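Local coordinates for protein Epf (Streptococcus pyogenes, PDB 4ES8) that acts as a cell-surface adhesin that binds to cells through an N-terminal domain containing a carbohydrate-binding module, at residues A[104-108]-A[182-186]; A[131-135]-A[150-154]; A[109-113]-A[240-246]. The contacts are given in a common frame with arbitrary orientation. Where two conformers were deposited one is given. Residues are numbered along the deposited sequence.

How the interactions relate
Along the chain the segments come in the order 104-108, 109-113, 131-135, 150-154, 182-186, 240-246, so interaction 2 lies wholly within the span bridged by interaction 1, while interactions 1 and 3 alternate. Interactions 1 and 2 have centres about 11 Å apart, and both reach the sheet holding strands 97-105, 186-194 and 127-135; they meet where Met186 CE lies 3.0 Å from Tyr153 CB. Interaction 3 is centred about 14 Å from the centre of interaction 1, touching it through Lys110, and about 17 Å from that of interaction 2. Interactions 1 and 2 knit one end of the N-terminal beta sandwich, and interaction 3 joins that end to the following domain, probably the fibronectin-like one.

Interaction 1: residues A[104-108]-A[182-186]; sequences NTKSL and KEGPM
Four hydrogen bonds tie 104-108 to 182-186, two runs heading in nearly opposite directions (161° apart). Leu108 and Gly184 form a single antiparallel hydrogen-bonded pair, Leu108 N to Gly184 O at 3.0 Å and Gly184 N to Leu108 O at 2.9 Å, with their CA atoms 4.9 Å apart. Further along, Thr105 N donates to Met186 O (2.9 Å), but Met186 N turns to the side-chain Thr105 OG1 (3.0 Å). That hydroxyl, placed by a p rotamer, itself donates to Lys106 O (2.7 Å), so threonine serves as both acceptor and donor where the ladder is interrupted. Lys106 and Ser107 fill the interruption against Pro185, which has no amide hydrogen to leave unsatisfied and offers its CA to Lys106 O at 3.5 Å. Gly184 adopts phi 121°, psi 172°, where a CB would collide with the preceding carbonyl. On the buried side, Leu108 (m, t) sets CD1 4.2 Å from Met186 CB, and both side chains reach Thr180. Glu183 forms a salt bridge with Lys267. Both segments leave or enter neighbouring strands, 97-105 and 186-194, as the chain passes between the two sheets of the sandwich. The contact thus rests mainly on backbone geometry: Gly184 permits the phi/psi, Pro185 needs no amide partner, and the Thr105 hydroxyl replaces a backbone acceptor.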
loop_
_atom_site.group_PDB
_atom_site.type_symbol
_atom_site.label_atom_id
_atom_site.label_comp_id
_atom_site.label_asym_id
_atom_site.label_seq_id
_atom_site.Cartn_x
_atom_site.Cartn_y
_atom_site.Cartn_z
ATOM N N ASN A 104 -7.268 -7.155 3.911
ATOM C CA ASN A 104 -7.389 -5.732 3.661
ATOM C C ASN A 104 -6.315 -4.874 4.315
ATOM O O ASN A 104 -5.742 -5.252 5.341
ATOM C CB ASN A 104 -8.746 -5.222 4.141
ATOM C CG ASN A 104 -9.877 -5.541 3.191
ATOM O OD1 ASN A 104 -9.695 -6.124 2.112
ATOM N ND2 ASN A 104 -11.093 -5.177 3.595
ATOM N N THR A 105 -6.034 -3.746 3.684
ATOM C CA THR A 105 -5.201 -2.700 4.257
ATOM C C THR A 105 -6.099 -1.590 4.790
ATOM O O THR A 105 -7.297 -1.517 4.450
ATOM C CB THR A 105 -4.235 -2.094 3.201
ATOM O OG1 THR A 105 -4.984 -1.254 2.306
ATOM C CG2 THR A 105 -3.482 -3.180 2.388
ATOM N N LYS A 106 -5.502 -0.665 5.541
ATOM C CA LYS A 106 -6.176 0.574 5.870
ATOM C C LYS A 106 -6.175 1.453 4.601
ATOM O O LYS A 106 -5.627 1.055 3.548
ATOM C CB LYS A 106 -5.444 1.288 7.027
ATOM C CG LYS A 106 -5.308 0.469 8.321
ATOM C CD LYS A 106 -6.607 0.287 9.060
ATOM C CE LYS A 106 -6.429 -0.535 10.336
ATOM N NZ LYS A 106 -5.580 0.180 11.354
ATOM N N SER A 107 -6.744 2.660 4.695
ATOM C CA SER A 107 -6.801 3.557 3.545
ATOM C C SER A 107 -5.403 3.979 3.112
ATOM O O SER A 107 -4.628 4.534 3.921
ATOM C CB SER A 107 -7.640 4.788 3.873
ATOM O OG SER A 107 -7.890 5.536 2.692
ATOM N N LEU A 108 -5.082 3.712 1.829
ATOM C CA LEU A 108 -3.771 4.066 1.293
ATOM C C LEU A 108 -3.855 5.400 0.549
ATOM O O LEU A 108 -4.954 5.841 0.185
ATOM C CB LEU A 108 -3.245 2.949 0.351
ATOM C CG LEU A 108 -3.241 1.516 0.936
ATOM C CD1 LEU A 108 -2.669 0.531 -0.059
ATOM C CD2 LEU A 108 -2.466 1.453 2.257
ATOM N N LYS A 182 -4.897 4.416 -6.881
ATOM C CA LYS A 182 -6.060 5.034 -6.248
ATOM C C LYS A 182 -5.798 5.325 -4.781
ATOM O O LYS A 182 -4.870 4.762 -4.211
ATOM C CB LYS A 182 -7.275 4.067 -6.307
ATOM C CG LYS A 182 -7.718 3.616 -7.700
ATOM C CD LYS A 182 -8.929 2.695 -7.613
ATOM C CE LYS A 182 -9.507 2.392 -8.978
ATOM N NZ LYS A 182 -10.881 1.836 -8.879
ATOM N N GLU A 183 -6.655 6.150 -4.177
ATOM C CA GLU A 183 -6.724 6.382 -2.735
ATOM C C GLU A 183 -7.722 5.384 -2.154
ATOM O O GLU A 183 -8.761 5.123 -2.778
ATOM C CB GLU A 183 -7.181 7.813 -2.415
ATOM C CG GLU A 183 -7.332 8.060 -0.919
ATOM C CD GLU A 183 -7.794 9.454 -0.562
ATOM O OE1 GLU A 183 -7.223 10.419 -1.114
ATOM O OE2 GLU A 183 -8.732 9.582 0.255
ATOM N N GLY A 184 -7.476 4.914 -0.944
ATOM C CA GLY A 184 -8.428 4.035 -0.282
ATOM C C GLY A 184 -7.853 2.685 0.078
ATOM O O GLY A 184 -6.732 2.342 -0.327
ATOM N N PRO A 185 -8.633 1.897 0.831
ATOM C CA PRO A 185 -8.155 0.560 1.225
ATOM C C PRO A 185 -8.024 -0.359 0.018
ATOM O O PRO A 185 -8.791 -0.247 -0.949
ATOM C CB PRO A 185 -9.256 0.040 2.168
ATOM C CG PRO A 185 -10.495 0.814 1.778
ATOM C CD PRO A 185 -9.989 2.175 1.363
ATOM N N MET A 186 -7.039 -1.248 0.089
ATOM C CA MET A 186 -6.809 -2.271 -0.927
ATOM C C MET A 186 -6.650 -3.610 -0.236
ATOM O O MET A 186 -6.926 -3.710 0.957
ATOM C CB MET A 186 -5.580 -1.921 -1.775
ATOM C CG MET A 186 -5.826 -0.730 -2.692
ATOM S SD MET A 186 -4.436 -0.382 -3.765
ATOM C CE MET A 186 -4.449 -1.701 -4.704
#

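Interaction 2: residues A[131-135]-A[150-154]; sequences YRIGS and ESKYA
Both carboxylate oxygens of Glu150 are used. With chi1 and chi2 both t, the side chain extends to strand 131-135, where OE2 accepts from Ile133 N at 2.9 Å and OE1 forms a salt bridge with Arg132 NH1 at 3.0 Å, near the guanidinium plane. Gln164 NE2 also reaches OE2, and Arg132 NE pairs with Asp130. Arg132 and Gly134 bond through their backbones to Val189 and Ser187 of strand 186-194, so the amide of Ile133 faces the other flank, and glutamate is long enough to satisfy it. Strand 127-135 pairs with 186-194 alone in this sheet of the beta sandwich. In the short, weakly bonded helix 150-153, Glu150 O takes Tyr153 N and Ala154 N, each at 3.0 Å. Gly134 lies nearest Glu150 (CA to CA 5.2 Å). Tyr153, chi1 m, turns a ring face to Ser135, whose CB is 4.0 Å from its centroid in a CH-pi contact. Ile133 CG2 meets the small Ala154 CB at 3.9 Å, and both side chains touch Phe178, which shares a sheet with strand 154-159 and opposes that of Ile133.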
loop_
_atom_site.group_PDB
_atom_site.type_symbol
_atom_site.label_atom_id
_atom_site.label_comp_id
_atom_site.label_asym_id
_atom_site.label_seq_id
_atom_site.Cartn_x
_atom_site.Cartn_y
_atom_site.Cartn_z
ATOM N N TYR A 131 0.263 -14.407 -5.726
ATOM C CA TYR A 131 0.108 -13.223 -4.857
ATOM C C TYR A 131 -0.245 -12.045 -5.742
ATOM O O TYR A 131 0.477 -11.766 -6.702
ATOM C CB TYR A 131 1.385 -12.883 -4.076
ATOM C CG TYR A 131 2.089 -14.029 -3.375
ATOM C CD1 TYR A 131 1.393 -14.891 -2.522
ATOM C CD2 TYR A 131 3.469 -14.182 -3.468
ATOM C CE1 TYR A 131 2.057 -15.897 -1.815
ATOM C CE2 TYR A 131 4.138 -15.177 -2.767
ATOM C CZ TYR A 131 3.427 -16.039 -1.946
ATOM O OH TYR A 131 4.089 -17.036 -1.273
ATOM N N ARG A 132 -1.337 -11.363 -5.429
ATOM C CA ARG A 132 -1.747 -10.222 -6.227
ATOM C C ARG A 132 -2.166 -9.077 -5.359
ATOM O O ARG A 132 -2.422 -9.278 -4.178
ATOM C CB ARG A 132 -2.943 -10.612 -7.124
ATOM C CG ARG A 132 -2.649 -11.664 -8.202
ATOM C CD ARG A 132 -1.999 -11.077 -9.443
ATOM N NE ARG A 132 -1.569 -12.163 -10.324
ATOM C CZ ARG A 132 -0.918 -11.959 -11.460
ATOM N NH1 ARG A 132 -0.584 -10.724 -11.830
ATOM N NH2 ARG A 132 -0.557 -12.991 -12.220
ATOM N N ILE A 133 -2.288 -7.884 -5.957
ATOM C CA ILE A 133 -2.897 -6.739 -5.281
ATOM C C ILE A 133 -4.312 -6.621 -5.839
ATOM O O ILE A 133 -4.530 -6.861 -7.036
ATOM C CB ILE A 133 -2.092 -5.427 -5.478
ATOM C CG1 ILE A 133 -0.602 -5.631 -5.109
ATOM C CG2 ILE A 133 -2.721 -4.259 -4.671
ATOM C CD1 ILE A 133 -0.329 -6.100 -3.689
ATOM N N GLY A 134 -5.266 -6.253 -4.995
ATOM C CA GLY A 134 -6.616 -6.073 -5.495
ATOM C C GLY A 134 -7.376 -5.011 -4.728
ATOM O O GLY A 134 -6.841 -4.376 -3.814
ATOM N N SER A 135 -8.653 -4.832 -5.100
ATOM C CA SER A 135 -9.521 -3.953 -4.321
ATOM C C SER A 135 -9.699 -4.526 -2.913
ATOM O O SER A 135 -9.547 -5.736 -2.703
ATOM C CB SER A 135 -10.892 -3.872 -4.987
ATOM O OG SER A 135 -11.465 -5.160 -5.134
ATOM N N GLU A 150 -6.024 -6.372 -11.133
ATOM C CA GLU A 150 -4.871 -5.826 -10.405
ATOM C C GLU A 150 -4.382 -4.508 -10.990
ATOM O O GLU A 150 -4.072 -3.588 -10.227
ATOM C CB GLU A 150 -3.730 -6.841 -10.425
ATOM C CG GLU A 150 -2.470 -6.407 -9.685
ATOM C CD GLU A 150 -1.416 -7.490 -9.678
ATOM O OE1 GLU A 150 -1.021 -7.941 -10.788
ATOM O OE2 GLU A 150 -0.982 -7.880 -8.564
ATOM N N SER A 151 -4.306 -4.412 -12.332
ATOM C CA SER A 151 -3.752 -3.222 -12.958
ATOM C C SER A 151 -4.641 -1.976 -12.806
ATOM O O SER A 151 -4.209 -0.892 -13.202
ATOM C CB SER A 151 -3.420 -3.475 -14.419
ATOM O OG SER A 151 -4.604 -3.787 -15.127
ATOM N N LYS A 152 -5.850 -2.117 -12.250
ATOM C CA LYS A 152 -6.697 -0.964 -11.939
ATOM C C LYS A 152 -6.303 -0.348 -10.600
ATOM O O LYS A 152 -6.621 0.825 -10.351
ATOM C CB LYS A 152 -8.184 -1.396 -11.818
ATOM C CG LYS A 152 -8.828 -1.922 -13.089
ATOM C CD LYS A 152 -10.231 -2.423 -12.742
ATOM C CE LYS A 152 -10.919 -3.115 -13.895
ATOM N NZ LYS A 152 -12.262 -3.617 -13.503
ATOM N N TYR A 153 -5.622 -1.130 -9.717
ATOM C CA TYR A 153 -5.321 -0.679 -8.347
ATOM C C TYR A 153 -3.848 -0.451 -8.064
ATOM O O TYR A 153 -3.523 0.370 -7.202
ATOM C CB TYR A 153 -5.874 -1.695 -7.329
ATOM C CG TYR A 153 -7.293 -2.119 -7.643
ATOM C CD1 TYR A 153 -8.361 -1.235 -7.486
ATOM C CD2 TYR A 153 -7.565 -3.386 -8.143
ATOM C CE1 TYR A 153 -9.666 -1.615 -7.792
ATOM C CE2 TYR A 153 -8.867 -3.776 -8.464
ATOM C CZ TYR A 153 -9.914 -2.883 -8.292
ATOM O OH TYR A 153 -11.201 -3.263 -8.591
ATOM N N ALA A 154 -2.958 -1.182 -8.744
ATOM C CA ALA A 154 -1.551 -1.075 -8.470
ATOM C C ALA A 154 -0.735 -1.129 -9.725
ATOM O O ALA A 154 -1.100 -1.815 -10.696
ATOM C CB ALA A 154 -1.147 -2.246 -7.565
#

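Interaction 3: residues A[109-113]-A[240-246]; sequences IKDHD and DGRTNFE
One carboxylate oxygen, Asp111 OD2, accepts from two successive backbone amides, Thr243 N at 2.6 Å and Asn244 N at 2.9 Å. The aspartate is presented by a type II turn, Ile109 to His112, in which Asp111 holds the third position with positive phi (68°) and chi1 t; its CA lies 5.9 Å from that of Asn244. Neither segment is regular helix or strand: a loop closing the sandwich domain meets one from the following, probably fibronectin-like, domain, making this an interdomain joint. Asn244 suits its place by using both ends of its amide. ND2 donates to Lys110 O (2.9 Å) and Glu246 OE1 (3.0 Å), while OD1 accepts from Glu246 N (3.1 Å) in an Asx turn and from Asp268 N. His112 NE2 donates to Glu246 O (2.8 Å), its ND1 bonding to Asp213. Water links Lys110 N to Glu246 OE1 and Asp111 OD1 to Gly241 O. The like charges Asp113 OD2 and Asp240 OD2 lie 4.0 Å apart, and a third water bridges them; Arg179 forms a salt bridge with Asp113 and Asn216 donates to Asp240.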
loop_
_atom_site.group_PDB
_atom_site.type_symbol
_atom_site.label_atom_id
_atom_site.label_comp_id
_atom_site.label_asym_id
_atom_site.label_seq_id
_atom_site.Cartn_x
_atom_site.Cartn_y
_atom_site.Cartn_z
ATOM N N ILE A 109 -2.707 6.046 0.353
ATOM C CA ILE A 109 -2.625 7.310 -0.378
ATOM C C ILE A 109 -2.355 7.004 -1.837
ATOM O O ILE A 109 -1.540 6.138 -2.155
ATOM C CB ILE A 109 -1.529 8.226 0.231
ATOM C CG1 ILE A 109 -1.948 8.643 1.659
ATOM C CG2 ILE A 109 -1.285 9.486 -0.645
ATOM C CD1 ILE A 109 -0.793 9.260 2.478
ATOM N N LYS A 110 -3.028 7.744 -2.736
ATOM C CA LYS A 110 -2.821 7.573 -4.179
ATOM C C LYS A 110 -1.379 7.910 -4.540
ATOM O O LYS A 110 -0.843 8.920 -4.068
ATOM C CB LYS A 110 -3.767 8.516 -4.941
ATOM C CG LYS A 110 -3.688 8.361 -6.473
ATOM C CD LYS A 110 -4.685 9.255 -7.224
ATOM C CE LYS A 110 -4.287 10.720 -7.225
ATOM N NZ LYS A 110 -5.184 11.538 -8.099
ATOM N N ASP A 111 -0.754 7.059 -5.371
ATOM C CA ASP A 111 0.571 7.291 -5.925
ATOM C C ASP A 111 1.694 7.235 -4.866
ATOM O O ASP A 111 2.753 7.808 -5.064
ATOM C CB ASP A 111 0.606 8.624 -6.704
ATOM C CG ASP A 111 1.739 8.790 -7.688
ATOM O OD1 ASP A 111 2.067 7.810 -8.391
ATOM O OD2 ASP A 111 2.251 9.920 -7.804
ATOM N N HIS A 112 1.467 6.505 -3.763
ATOM C CA HIS A 112 2.499 6.233 -2.772
ATOM C C HIS A 112 3.001 4.806 -3.028
ATOM O O HIS A 112 2.308 4.016 -3.692
ATOM C CB HIS A 112 1.930 6.387 -1.353
ATOM C CG HIS A 112 2.103 7.755 -0.748
ATOM N ND1 HIS A 112 2.357 7.904 0.609
ATOM C CD2 HIS A 112 2.024 8.986 -1.318
ATOM C CE1 HIS A 112 2.411 9.209 0.833
ATOM N NE2 HIS A 112 2.195 9.909 -0.296
ATOM N N ASP A 113 4.195 4.491 -2.522
ATOM C CA ASP A 113 4.829 3.185 -2.652
ATOM C C ASP A 113 4.686 2.425 -1.351
ATOM O O ASP A 113 4.871 3.019 -0.269
ATOM C CB ASP A 113 6.305 3.362 -3.011
ATOM C CG ASP A 113 6.505 3.956 -4.390
ATOM O OD1 ASP A 113 5.816 3.535 -5.309
ATOM O OD2 ASP A 113 7.306 4.886 -4.522
ATOM N N ASP A 240 11.702 9.266 -8.774
ATOM C CA ASP A 240 11.086 7.963 -9.091
ATOM C C ASP A 240 9.641 8.070 -9.684
ATOM O O ASP A 240 8.894 7.081 -9.706
ATOM C CB ASP A 240 11.128 7.018 -7.887
ATOM C CG ASP A 240 10.339 7.462 -6.685
ATOM O OD1 ASP A 240 9.446 8.324 -6.844
ATOM O OD2 ASP A 240 10.581 6.916 -5.592
ATOM N N GLY A 241 9.300 9.232 -10.222
ATOM C CA GLY A 241 8.056 9.381 -10.962
ATOM C C GLY A 241 6.796 9.691 -10.189
ATOM O O GLY A 241 5.727 9.738 -10.801
ATOM N N ARG A 242 6.900 9.923 -8.859
ATOM C CA ARG A 242 5.751 10.351 -8.044
ATOM C C ARG A 242 5.194 11.650 -8.585
ATOM O O ARG A 242 5.993 12.558 -8.882
ATOM C CB ARG A 242 6.179 10.652 -6.591
ATOM C CG ARG A 242 6.360 9.537 -5.603
ATOM C CD ARG A 242 6.651 10.201 -4.251
ATOM N NE ARG A 242 5.468 10.798 -3.611
ATOM C CZ ARG A 242 5.505 11.517 -2.487
ATOM N NH1 ARG A 242 6.654 11.733 -1.868
ATOM N NH2 ARG A 242 4.385 11.998 -1.961
ATOM N N THR A 243 3.880 11.810 -8.635
ATOM C CA THR A 243 3.260 13.071 -9.044
ATOM C C THR A 243 2.326 13.559 -7.931
ATOM O O THR A 243 2.004 14.757 -7.909
ATOM C CB THR A 243 2.558 12.968 -10.397
ATOM O OG1 THR A 243 1.472 12.047 -10.307
ATOM C CG2 THR A 243 3.522 12.607 -11.543
ATOM N N ASN A 244 1.912 12.676 -6.999
ATOM C CA ASN A 244 1.103 13.129 -5.865
ATOM C C ASN A 244 2.040 13.330 -4.692
ATOM O O ASN A 244 2.473 12.344 -4.090
ATOM C CB ASN A 244 -0.030 12.139 -5.494
ATOM C CG ASN A 244 -0.832 12.609 -4.293
ATOM O OD1 ASN A 244 -0.826 13.799 -3.953
ATOM N ND2 ASN A 244 -1.565 11.714 -3.626
ATOM N N PHE A 245 2.351 14.593 -4.357
ATOM C CA PHE A 245 3.302 14.856 -3.284
ATOM C C PHE A 245 2.648 14.903 -1.908
ATOM O O PHE A 245 3.319 15.223 -0.930
ATOM C CB PHE A 245 4.111 16.123 -3.575
ATOM C CG PHE A 245 4.903 15.970 -4.851
ATOM C CD1 PHE A 245 5.759 14.891 -5.033
ATOM C CD2 PHE A 245 4.782 16.899 -5.875
ATOM C CE1 PHE A 245 6.495 14.749 -6.217
ATOM C CE2 PHE A 245 5.529 16.760 -7.061
ATOM C CZ PHE A 245 6.372 15.684 -7.217
ATOM N N GLU A 246 1.359 14.497 -1.833
ATOM C CA GLU A 246 0.604 14.414 -0.584
ATOM C C GLU A 246 1.409 13.756 0.531
ATOM O O GLU A 246 2.001 12.678 0.332
ATOM C CB GLU A 246 -0.653 13.584 -0.852
ATOM C CG GLU A 246 -1.594 13.448 0.320
ATOM C CD GLU A 246 -2.881 12.707 0.001
ATOM O OE1 GLU A 246 -3.080 12.280 -1.158
ATOM O OE2 GLU A 246 -3.673 12.515 0.945
HETATM O O HOH W 1 -4.586 10.124 -1.870
HETATM O O HOH W 2 3.118 8.677 -10.593
HETATM O O HOH W 3 8.896 6.626 -3.711
#